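Local atomic coordinates of Cobalt/magnesium transport protein CorA (Methanocaldococcus jannaschii, PDB entry 4EGW), a protein that mediates the influx of magnesium ions across the cell membrane as a homopentamer, closing when cytoplasmic magnesium is high and opening when it is low. Residues R171-L176 against A254-V259; I99-L104 against I109-L114; I161-T166 against E240-D245; R167-I172 against K211-N216. One frame throughout, in Å; residues are numbered along the deposited sequence.

Contact 1 (R171-L176 against A254-V259); sequences RILMNL and ATYREV. With BU1 (1,4-butanediol), chain G.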
# COMPACT_ATOMS: atom_id res chain seq x y z
N ARG A 171 0.95 3.92 2.78
CA ARG A 171 0.77 4.67 1.56
C ARG A 171 1.44 6.04 1.69
O ARG A 171 2.12 6.51 0.79
CB ARG A 171 -0.71 4.84 1.27
CG ARG A 171 -0.99 5.44 -0.09
CD ARG A 171 -1.42 6.90 -0.00
NE ARG A 171 -2.72 7.05 0.63
CZ ARG A 171 -3.67 7.88 0.20
NH1 ARG A 171 -3.46 8.64 -0.87
NH2 ARG A 171 -4.83 7.96 0.85
N ILE A 172 1.22 6.67 2.83
CA ILE A 172 1.65 8.04 3.04
C ILE A 172 3.14 8.15 3.31
O ILE A 172 3.79 9.12 2.90
CB ILE A 172 0.85 8.68 4.18
CG1 ILE A 172 -0.65 8.51 3.91
CG2 ILE A 172 1.22 10.14 4.32
CD1 ILE A 172 -1.54 8.63 5.15
N LEU A 173 3.70 7.17 4.00
CA LEU A 173 5.14 7.13 4.18
C LEU A 173 5.84 7.07 2.82
O LEU A 173 6.69 7.91 2.50
CB LEU A 173 5.54 5.92 5.03
CG LEU A 173 5.12 5.95 6.50
CD1 LEU A 173 4.70 4.58 6.96
CD2 LEU A 173 6.25 6.51 7.37
N MET A 174 5.50 6.08 2.01
CA MET A 174 6.18 5.96 0.74
C MET A 174 5.98 7.27 -0.02
O MET A 174 6.88 7.75 -0.71
CB MET A 174 5.69 4.73 -0.03
CG MET A 174 5.58 3.49 0.87
SD MET A 174 5.51 1.91 0.00
CE MET A 174 4.22 2.24 -1.21
N ASN A 175 4.81 7.87 0.16
CA ASN A 175 4.52 9.19 -0.39
C ASN A 175 5.36 10.29 0.24
O ASN A 175 6.04 11.05 -0.45
CB ASN A 175 3.05 9.53 -0.17
CG ASN A 175 2.16 9.08 -1.32
OD1 ASN A 175 2.64 8.51 -2.31
ND2 ASN A 175 0.86 9.34 -1.20
N LEU A 176 5.31 10.39 1.56
CA LEU A 176 6.12 11.39 2.24
C LEU A 176 7.56 11.25 1.78
O LEU A 176 8.27 12.25 1.65
CB LEU A 176 6.04 11.21 3.75
CG LEU A 176 7.11 11.98 4.52
CD1 LEU A 176 6.53 12.54 5.81
CD2 LEU A 176 8.33 11.11 4.79
N ALA A 254 10.94 6.25 11.45
CA ALA A 254 12.22 6.52 12.08
C ALA A 254 13.22 7.02 11.04
O ALA A 254 13.78 8.11 11.15
CB ALA A 254 12.74 5.26 12.77
N THR A 255 13.43 6.21 10.01
CA THR A 255 14.37 6.57 8.96
C THR A 255 14.12 7.99 8.45
O THR A 255 15.06 8.75 8.21
CB THR A 255 14.27 5.57 7.81
OG1 THR A 255 14.38 4.24 8.32
CG2 THR A 255 15.36 5.82 6.78
N TYR A 256 12.84 8.35 8.32
CA TYR A 256 12.47 9.61 7.69
C TYR A 256 12.69 10.82 8.57
O TYR A 256 13.16 11.87 8.11
CB TYR A 256 11.01 9.56 7.22
CG TYR A 256 10.71 8.45 6.24
CD1 TYR A 256 11.74 7.79 5.56
CD2 TYR A 256 9.40 8.06 5.99
CE1 TYR A 256 11.46 6.76 4.67
CE2 TYR A 256 9.11 7.03 5.09
CZ TYR A 256 10.14 6.39 4.44
OH TYR A 256 9.85 5.37 3.56
N ARG A 257 12.33 10.71 9.85
CA ARG A 257 12.65 11.79 10.77
C ARG A 257 14.15 12.02 10.72
O ARG A 257 14.60 13.16 10.67
CB ARG A 257 12.22 11.48 12.19
CG ARG A 257 12.81 12.45 13.21
CD ARG A 257 12.60 11.97 14.63
NE ARG A 257 13.51 12.63 15.56
CZ ARG A 257 13.42 12.53 16.88
NH1 ARG A 257 12.46 11.80 17.43
NH2 ARG A 257 14.29 13.16 17.65
N GLU A 258 14.92 10.93 10.71
CA GLU A 258 16.37 11.02 10.59
C GLU A 258 16.64 12.01 9.47
O GLU A 258 17.16 13.10 9.70
CB GLU A 258 16.99 9.67 10.22
CG GLU A 258 16.72 8.50 11.18
CD GLU A 258 17.24 7.15 10.64
OE1 GLU A 258 18.00 7.15 9.65
OE2 GLU A 258 16.89 6.09 11.21
N VAL A 259 16.26 11.63 8.26
CA VAL A 259 16.50 12.44 7.07
C VAL A 259 16.05 13.89 7.21
O VAL A 259 16.68 14.79 6.67
CB VAL A 259 15.77 11.85 5.86
CG1 VAL A 259 15.80 12.85 4.71
CG2 VAL A 259 16.38 10.52 5.46
C1 BU1 G . 15.58 10.16 1.13
C2 BU1 G . 15.24 8.75 1.48
C3 BU1 G . 14.69 8.47 2.83
C4 BU1 G . 14.22 7.07 3.07
O5 BU1 G . 14.55 10.98 0.72
O6 BU1 G . 14.06 6.27 1.95
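Y256 reaches from helix 233-270 to helix 156-186 and brings its ring up to L173 and L176, one helical turn apart. With CG anti to its own carbonyl carbon (chi1 -58°), the ring leaves the backbone on a course that crosses L173 at roughly a right angle and runs past L176 in the opposite direction. Of the two leucines L176 comes closer, its CD2 lying 3.4 Å from Y256 CD2. CB of L173 sits at the ring edge, in its plane, while L173 CD2 is 3.7 Å from Y256 CE2. The backbone of the same leucine also takes part: L173 O is 3.7 Å from Y256 CE2, with no hydrogen bond across the pair. Helices 156-186, 193-225 and 233-270 form the long three-helix part of the CorA cytoplasmic domain, and L206 of helix 193-225 touches both L176 and Y256. Along another edge of the tyrosine ring lies a bound 1,4-butanediol, whose C4 is 3.2 Å from Y256 CE1. V259, one turn further on, meets the diol through CG2, 3.7 Å from its C3. The side of helix 156-186 that carries R171 and N175 faces a second subunit, where R171 forms a salt bridge with D178 of that chain.

Contact 2 (I99-L104 against I109-L114); sequences IYKAPL and ITTTSL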
# COMPACT_ATOMS: atom_id res chain seq x y z
N ILE A 99 -9.01 0.71 20.63
CA ILE A 99 -8.72 2.06 20.19
C ILE A 99 -7.56 1.91 19.22
O ILE A 99 -6.65 1.11 19.44
CB ILE A 99 -8.28 2.95 21.39
CG1 ILE A 99 -9.34 2.93 22.50
CG2 ILE A 99 -7.96 4.39 20.92
CD1 ILE A 99 -10.72 3.38 22.06
N TYR A 100 -7.60 2.65 18.13
CA TYR A 100 -6.53 2.53 17.16
C TYR A 100 -6.29 3.87 16.51
O TYR A 100 -7.22 4.66 16.34
CB TYR A 100 -6.92 1.50 16.13
CG TYR A 100 -5.77 0.70 15.59
CD1 TYR A 100 -5.21 -0.32 16.34
CD2 TYR A 100 -5.25 0.96 14.33
CE1 TYR A 100 -4.15 -1.06 15.84
CE2 TYR A 100 -4.20 0.23 13.83
CZ TYR A 100 -3.65 -0.78 14.58
OH TYR A 100 -2.60 -1.51 14.08
N LYS A 101 -5.03 4.13 16.15
CA LYS A 101 -4.68 5.38 15.48
C LYS A 101 -4.59 5.20 13.98
O LYS A 101 -3.79 4.41 13.47
CB LYS A 101 -3.35 5.93 16.01
CG LYS A 101 -3.46 6.62 17.36
CD LYS A 101 -3.84 8.08 17.25
CE LYS A 101 -4.08 8.64 18.61
NZ LYS A 101 -4.45 10.07 18.50
N ALA A 102 -5.41 5.96 13.27
CA ALA A 102 -5.43 5.92 11.83
C ALA A 102 -5.01 7.28 11.30
O ALA A 102 -5.26 8.31 11.94
CB ALA A 102 -6.80 5.57 11.36
N PRO A 103 -4.36 7.30 10.13
CA PRO A 103 -3.97 8.56 9.49
C PRO A 103 -5.18 9.50 9.32
O PRO A 103 -6.29 9.06 9.08
CB PRO A 103 -3.43 8.11 8.13
CG PRO A 103 -3.00 6.70 8.33
CD PRO A 103 -4.03 6.14 9.28
N LEU A 104 -4.94 10.80 9.46
CA LEU A 104 -5.98 11.81 9.35
C LEU A 104 -5.48 12.84 8.36
O LEU A 104 -4.34 13.30 8.44
CB LEU A 104 -6.21 12.47 10.70
CG LEU A 104 -7.08 13.73 10.72
CD1 LEU A 104 -8.45 13.42 10.19
CD2 LEU A 104 -7.15 14.32 12.13
N ILE A 109 -1.04 16.38 7.44
CA ILE A 109 -1.50 15.08 7.92
C ILE A 109 -1.11 14.81 9.37
O ILE A 109 -0.03 15.17 9.82
CB ILE A 109 -0.95 13.94 7.07
CG1 ILE A 109 -1.40 14.08 5.61
CG2 ILE A 109 -1.40 12.60 7.63
CD1 ILE A 109 -0.63 15.13 4.83
N THR A 110 -2.02 14.16 10.10
CA THR A 110 -1.75 13.68 11.45
C THR A 110 -2.52 12.37 11.63
O THR A 110 -2.97 11.79 10.64
CB THR A 110 -2.12 14.70 12.56
OG1 THR A 110 -3.53 14.94 12.57
CG2 THR A 110 -1.37 16.02 12.37
N THR A 111 -2.64 11.87 12.85
CA THR A 111 -3.44 10.68 13.08
C THR A 111 -4.56 10.97 14.06
O THR A 111 -4.54 11.99 14.75
CB THR A 111 -2.63 9.52 13.62
OG1 THR A 111 -2.19 9.82 14.95
CG2 THR A 111 -1.44 9.24 12.73
N THR A 112 -5.53 10.07 14.10
CA THR A 112 -6.77 10.27 14.83
C THR A 112 -7.27 8.92 15.31
O THR A 112 -7.13 7.91 14.62
CB THR A 112 -7.83 10.91 13.91
OG1 THR A 112 -8.93 11.42 14.68
CG2 THR A 112 -8.35 9.87 12.91
N SER A 113 -7.85 8.89 16.50
CA SER A 113 -8.28 7.63 17.10
C SER A 113 -9.69 7.21 16.72
O SER A 113 -10.61 8.03 16.57
CB SER A 113 -8.12 7.66 18.62
OG SER A 113 -6.76 7.59 18.99
N LEU A 114 -9.85 5.91 16.56
CA LEU A 114 -11.17 5.33 16.44
C LEU A 114 -11.31 4.23 17.45
O LEU A 114 -10.35 3.52 17.74
CB LEU A 114 -11.43 4.81 15.03
CG LEU A 114 -10.43 3.90 14.31
CD1 LEU A 114 -9.42 3.31 15.24
CD2 LEU A 114 -11.19 2.80 13.58
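L104 turns CG anti to its backbone N (chi1 169°), which carries CD2 across the neighbouring strand to 3.9 Å from T112 CB and alongside the T110 side chain, pointing the same way; T110 OG1 itself bonds to E106. T112 CG2 lies 3.6 Å from A102 O, and its OG1 is bonded to D129. On the other face K101 bends at chi2 (-87°) and crosses T111 at about a right angle. Its CD comes 3.3 Å from T111 OG1, which probably bonds to S212 OG of helix 193-225, and the aliphatic chain continues past S113 OG; the K101 ammonium is bonded to E83 O, and S113 OG to E85 O.

An antiparallel ladder runs between the two faces. Y100 with L114, A102 with T112 and L104 with T110 are hydrogen-bonded pairs, each joined in both directions, the L114 N to Y100 O bond being less sure; K101 with S113 and P103 with T111 are the non-hydrogen-bonded pairs between them. A102 N to T112 O, at 2.9 Å, is almost straight. P103 has no N-H to give, and its place in a non-hydrogen-bonded pair costs the ladder no bond. I99 CA adds a C-H...O contact of 3.3 Å to L114 O.

The two strands, 96-104 and 110-119, form a beta hairpin inside the mixed sheet, flanked by strands 88-90 and 122-127. Helix 156-186 covers Y100, A102 and P103 through I165 and S168, and helix 193-225 packs on Y100, K101 and T111.

Contact 3 (I161-T166 against E240-D245); sequences ILNEIT and EDLYYD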
# COMPACT_ATOMS: atom_id res chain seq x y z
N ILE A 161 -9.75 -4.00 8.76
CA ILE A 161 -9.79 -2.60 9.09
C ILE A 161 -8.39 -2.22 9.55
O ILE A 161 -7.77 -1.30 9.01
CB ILE A 161 -10.81 -2.34 10.18
CG1 ILE A 161 -12.04 -3.23 9.95
CG2 ILE A 161 -11.19 -0.88 10.18
CD1 ILE A 161 -13.06 -3.18 11.07
N LEU A 162 -7.88 -2.94 10.54
CA LEU A 162 -6.55 -2.64 11.07
C LEU A 162 -5.55 -2.61 9.92
O LEU A 162 -4.68 -1.73 9.84
CB LEU A 162 -6.14 -3.67 12.11
CG LEU A 162 -6.53 -3.33 13.56
CD1 LEU A 162 -7.91 -2.70 13.64
CD2 LEU A 162 -6.42 -4.54 14.48
N ASN A 163 -5.69 -3.58 9.03
CA ASN A 163 -4.82 -3.64 7.88
C ASN A 163 -4.99 -2.42 6.99
O ASN A 163 -4.01 -1.74 6.68
CB ASN A 163 -5.10 -4.88 7.05
CG ASN A 163 -3.91 -5.29 6.23
OD1 ASN A 163 -2.76 -5.13 6.66
ND2 ASN A 163 -4.17 -5.81 5.04
N GLU A 164 -6.22 -2.15 6.57
CA GLU A 164 -6.46 -1.00 5.72
C GLU A 164 -5.91 0.24 6.37
O GLU A 164 -5.32 1.08 5.70
CB GLU A 164 -7.93 -0.82 5.40
CG GLU A 164 -8.37 -1.53 4.13
CD GLU A 164 -7.41 -1.31 2.97
OE1 GLU A 164 -6.96 -0.15 2.78
OE2 GLU A 164 -7.11 -2.30 2.26
N ILE A 165 -6.08 0.37 7.68
CA ILE A 165 -5.52 1.52 8.36
C ILE A 165 -4.04 1.49 8.11
O ILE A 165 -3.48 2.39 7.50
CB ILE A 165 -5.77 1.47 9.86
CG1 ILE A 165 -7.27 1.56 10.15
CG2 ILE A 165 -5.02 2.60 10.55
CD1 ILE A 165 -7.58 1.54 11.63
N THR A 166 -3.41 0.39 8.53
CA THR A 166 -1.96 0.28 8.42
C THR A 166 -1.50 0.63 7.01
O THR A 166 -0.46 1.28 6.83
CB THR A 166 -1.48 -1.12 8.83
OG1 THR A 166 -1.95 -1.43 10.15
CG2 THR A 166 0.04 -1.18 8.82
N GLU A 240 0.13 -10.69 13.16
CA GLU A 240 1.58 -10.78 13.26
C GLU A 240 2.21 -10.15 12.02
O GLU A 240 3.15 -9.36 12.10
CB GLU A 240 2.00 -12.25 13.39
CG GLU A 240 3.45 -12.50 13.75
CD GLU A 240 3.81 -13.97 13.63
OE1 GLU A 240 3.00 -14.72 13.03
OE2 GLU A 240 4.88 -14.39 14.14
N ASP A 241 1.67 -10.52 10.86
CA ASP A 241 2.02 -9.85 9.62
C ASP A 241 1.84 -8.36 9.81
O ASP A 241 2.75 -7.56 9.57
CB ASP A 241 1.08 -10.32 8.51
CG ASP A 241 1.28 -11.78 8.16
OD1 ASP A 241 1.96 -12.49 8.94
OD2 ASP A 241 0.76 -12.22 7.10
N LEU A 242 0.65 -7.99 10.27
CA LEU A 242 0.29 -6.61 10.47
C LEU A 242 1.26 -5.96 11.47
O LEU A 242 1.67 -4.81 11.31
CB LEU A 242 -1.15 -6.54 10.96
CG LEU A 242 -1.90 -5.23 10.81
CD1 LEU A 242 -1.49 -4.55 9.51
CD2 LEU A 242 -3.40 -5.49 10.84
N TYR A 243 1.63 -6.71 12.50
CA TYR A 243 2.64 -6.27 13.44
C TYR A 243 3.95 -5.94 12.71
O TYR A 243 4.57 -4.89 12.96
CB TYR A 243 2.84 -7.36 14.50
CG TYR A 243 4.05 -7.20 15.40
CD1 TYR A 243 4.26 -6.04 16.13
CD2 TYR A 243 4.96 -8.24 15.56
CE1 TYR A 243 5.37 -5.90 16.96
CE2 TYR A 243 6.06 -8.12 16.39
CZ TYR A 243 6.26 -6.95 17.09
OH TYR A 243 7.36 -6.83 17.92
N TYR A 244 4.37 -6.83 11.81
CA TYR A 244 5.63 -6.69 11.06
C TYR A 244 5.73 -5.41 10.25
O TYR A 244 6.75 -4.70 10.27
CB TYR A 244 5.80 -7.87 10.12
CG TYR A 244 6.22 -9.16 10.79
CD1 TYR A 244 6.89 -9.14 12.02
CD2 TYR A 244 5.97 -10.39 10.20
CE1 TYR A 244 7.28 -10.33 12.63
CE2 TYR A 244 6.36 -11.57 10.80
CZ TYR A 244 7.01 -11.53 12.02
OH TYR A 244 7.39 -12.72 12.61
N ASP A 245 4.67 -5.11 9.50
CA ASP A 245 4.68 -3.95 8.64
C ASP A 245 4.60 -2.68 9.46
O ASP A 245 5.23 -1.67 9.13
CB ASP A 245 3.53 -4.05 7.67
CG ASP A 245 3.45 -5.41 7.04
OD1 ASP A 245 4.51 -6.06 6.91
OD2 ASP A 245 2.33 -5.85 6.69
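L242 of helix 233-270 pushes both methyls into helix 156-186, where L162, N163 and T166 receive them. Its CG is anti to the backbone N (chi1 -160°), which carries the branch point towards the other helix; from there CD2 goes to L162 CB at 3.5 Å, and CD1 goes between N163 and T166. The two polar side chains both slant across the leucine. N163 also has CG anti to its backbone N (chi1 -156°), and this swings the amide oxygen round until OD1 is 3.2 Å from L242 CD1. T166 turns OG1 beside its own backbone N (chi1 -55°), back along the helix, where it donates a 2.8 Å hydrogen bond to L162 O. The donor stands above the carbonyl plane, and T166 N reaches the same oxygen from the opposite face. A valine in place of the threonine would probably leave L162 O with only its backbone donor and the side chain without the bond that fixes its rotation. The segments run nearly parallel, as parts of two of the three long CorA helices, with L220 and L223 of helix 193-225 packing on L162. No hydrogen bond crosses this contact: the hydroxyl spends its proton within its own helix, and between these two segments the contact is van der Waals, centred on one leucine.

Contact 4 (R167-I172 against K211-N216); sequences RSYSRI and KSLIAN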
# COMPACT_ATOMS: atom_id res chain seq x y z
N ARG A 167 -2.29 0.22 6.03
CA ARG A 167 -2.03 0.54 4.63
C ARG A 167 -2.18 2.02 4.33
O ARG A 167 -1.52 2.55 3.44
CB ARG A 167 -2.94 -0.27 3.74
CG ARG A 167 -2.26 -1.49 3.16
CD ARG A 167 -3.22 -2.28 2.27
NE ARG A 167 -3.91 -1.45 1.30
CZ ARG A 167 -3.61 -1.40 0.01
NH1 ARG A 167 -2.62 -2.14 -0.47
NH2 ARG A 167 -4.30 -0.61 -0.81
N SER A 168 -3.06 2.69 5.08
CA SER A 168 -3.15 4.15 5.01
C SER A 168 -1.77 4.70 5.33
O SER A 168 -1.19 5.45 4.56
CB SER A 168 -4.16 4.71 6.03
OG SER A 168 -5.46 4.17 5.86
N TYR A 169 -1.24 4.30 6.48
CA TYR A 169 0.06 4.78 6.91
C TYR A 169 1.12 4.50 5.87
O TYR A 169 1.91 5.40 5.52
CB TYR A 169 0.46 4.07 8.19
CG TYR A 169 -0.17 4.59 9.46
CD1 TYR A 169 0.26 5.78 10.02
CD2 TYR A 169 -1.15 3.87 10.13
CE1 TYR A 169 -0.28 6.25 11.21
CE2 TYR A 169 -1.70 4.34 11.32
CZ TYR A 169 -1.25 5.53 11.85
OH TYR A 169 -1.78 6.01 13.02
N SER A 170 1.16 3.26 5.40
CA SER A 170 2.21 2.81 4.49
C SER A 170 2.15 3.56 3.18
O SER A 170 3.17 3.80 2.54
CB SER A 170 2.10 1.31 4.22
OG SER A 170 3.18 0.90 3.40
N ARG A 171 0.95 3.92 2.78
CA ARG A 171 0.77 4.67 1.56
C ARG A 171 1.44 6.04 1.69
O ARG A 171 2.12 6.51 0.79
CB ARG A 171 -0.71 4.84 1.27
CG ARG A 171 -0.99 5.44 -0.09
CD ARG A 171 -1.42 6.90 -0.00
NE ARG A 171 -2.72 7.05 0.63
CZ ARG A 171 -3.67 7.88 0.20
NH1 ARG A 171 -3.46 8.64 -0.87
NH2 ARG A 171 -4.83 7.96 0.85
N ILE A 172 1.22 6.67 2.83
CA ILE A 172 1.65 8.04 3.04
C ILE A 172 3.14 8.15 3.31
O ILE A 172 3.79 9.12 2.90
CB ILE A 172 0.85 8.68 4.18
CG1 ILE A 172 -0.65 8.51 3.91
CG2 ILE A 172 1.22 10.14 4.32
CD1 ILE A 172 -1.54 8.63 5.15
N LYS A 211 4.52 8.07 16.92
CA LYS A 211 3.75 7.87 18.14
C LYS A 211 2.63 6.87 17.87
O LYS A 211 2.47 5.89 18.60
CB LYS A 211 3.15 9.21 18.57
CG LYS A 211 3.43 9.61 20.00
CD LYS A 211 2.59 10.84 20.35
CE LYS A 211 2.52 11.10 21.84
NZ LYS A 211 1.41 12.05 22.16
N SER A 212 1.87 7.12 16.80
CA SER A 212 0.68 6.33 16.49
C SER A 212 1.03 4.88 16.20
O SER A 212 0.44 3.97 16.77
CB SER A 212 -0.06 6.91 15.28
OG SER A 212 -0.89 8.00 15.65
N LEU A 213 1.99 4.69 15.30
CA LEU A 213 2.42 3.37 14.91
C LEU A 213 2.99 2.64 16.11
O LEU A 213 2.89 1.42 16.21
CB LEU A 213 3.47 3.48 13.81
CG LEU A 213 2.86 4.13 12.56
CD1 LEU A 213 3.91 4.75 11.67
CD2 LEU A 213 2.02 3.13 11.80
N ILE A 214 3.58 3.39 17.03
CA ILE A 214 4.02 2.79 18.27
C ILE A 214 2.80 2.23 18.99
O ILE A 214 2.71 1.03 19.27
CB ILE A 214 4.76 3.78 19.16
CG1 ILE A 214 6.09 4.16 18.54
CG2 ILE A 214 5.03 3.15 20.50
CD1 ILE A 214 7.00 2.97 18.37
N ALA A 215 1.82 3.10 19.25
CA ALA A 215 0.63 2.74 20.01
C ALA A 215 -0.23 1.67 19.33
O ALA A 215 -0.81 0.81 20.00
CB ALA A 215 -0.18 3.99 20.30
N ASN A 216 -0.32 1.74 18.00
CA ASN A 216 -0.95 0.70 17.22
C ASN A 216 -0.20 -0.60 17.41
O ASN A 216 -0.79 -1.65 17.64
CB ASN A 216 -0.90 1.04 15.73
CG ASN A 216 -1.99 2.00 15.31
OD1 ASN A 216 -2.76 2.48 16.14
ND2 ASN A 216 -2.06 2.28 14.01
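Y169 and L213 make a buried CH-pi contact between two antiparallel helices of the long CorA three-helix part, helix 156-186 and helix 193-225, at the level where both pack on the beta hairpin of the sheet. The segment axes are 12.0 Å apart at closest approach, a wide spacing bridged by the Y169 side chain together with L213. L213 CD2 sits 3.5 Å from the centroid of the Y169 ring and 12° off the normal, squarely over one face, as the two side chains slide past each other in opposite directions. With CG of Y169 anti to its carbonyl carbon (chi1 -80°), the ring projects across the interface and its hydroxyl arrives beside S212, OH lying 3.0 Å from S212 CB. The two hydroxyls are not bonded to each other; Y169 OH probably bonds to K101 O, and S212 OG to T111 OG1 in a pair modelled too short, both on the hairpin. N216 ND2 also bonds to K101 O, so this strand carbonyl is gripped from both helices. A leucine in place of the tyrosine would probably leave K101 O with N216 alone of these two partners and deprive L213 CD2 of its aromatic face. F209 meets the Y169 ring edge-to-face, and I250 and S253 of helix 233-270 touch L213. The N216 amide plane stands at 83° to the tyrosine ring, its ND2 3.4 Å from Y169 CE2.

All four contacts are buried, but contact 2 lies nearest the centre of the chain, its centre about 5 Å away, and contact 1 furthest out, about 18 Å. Contacts 1 and 3 join the same pair, helices 156-186 and 233-270, at centres about 17 Å apart; contact 4 links helix 156-186 to helix 193-225, and shares R171 and I172 with contact 1. Backbone hydrogen bonds dominate the hairpin of contact 2, whereas none cross the three helix contacts, which rest on tyrosine and leucine side chains in contacts 1 and 4 and on a leucine among L162, N163 and T166 in contact 3. Contact 4 is tied to contact 2 by polar bonds, contact 3 to it by I165 packing. Contacts 1 and 4 also border the second subunit.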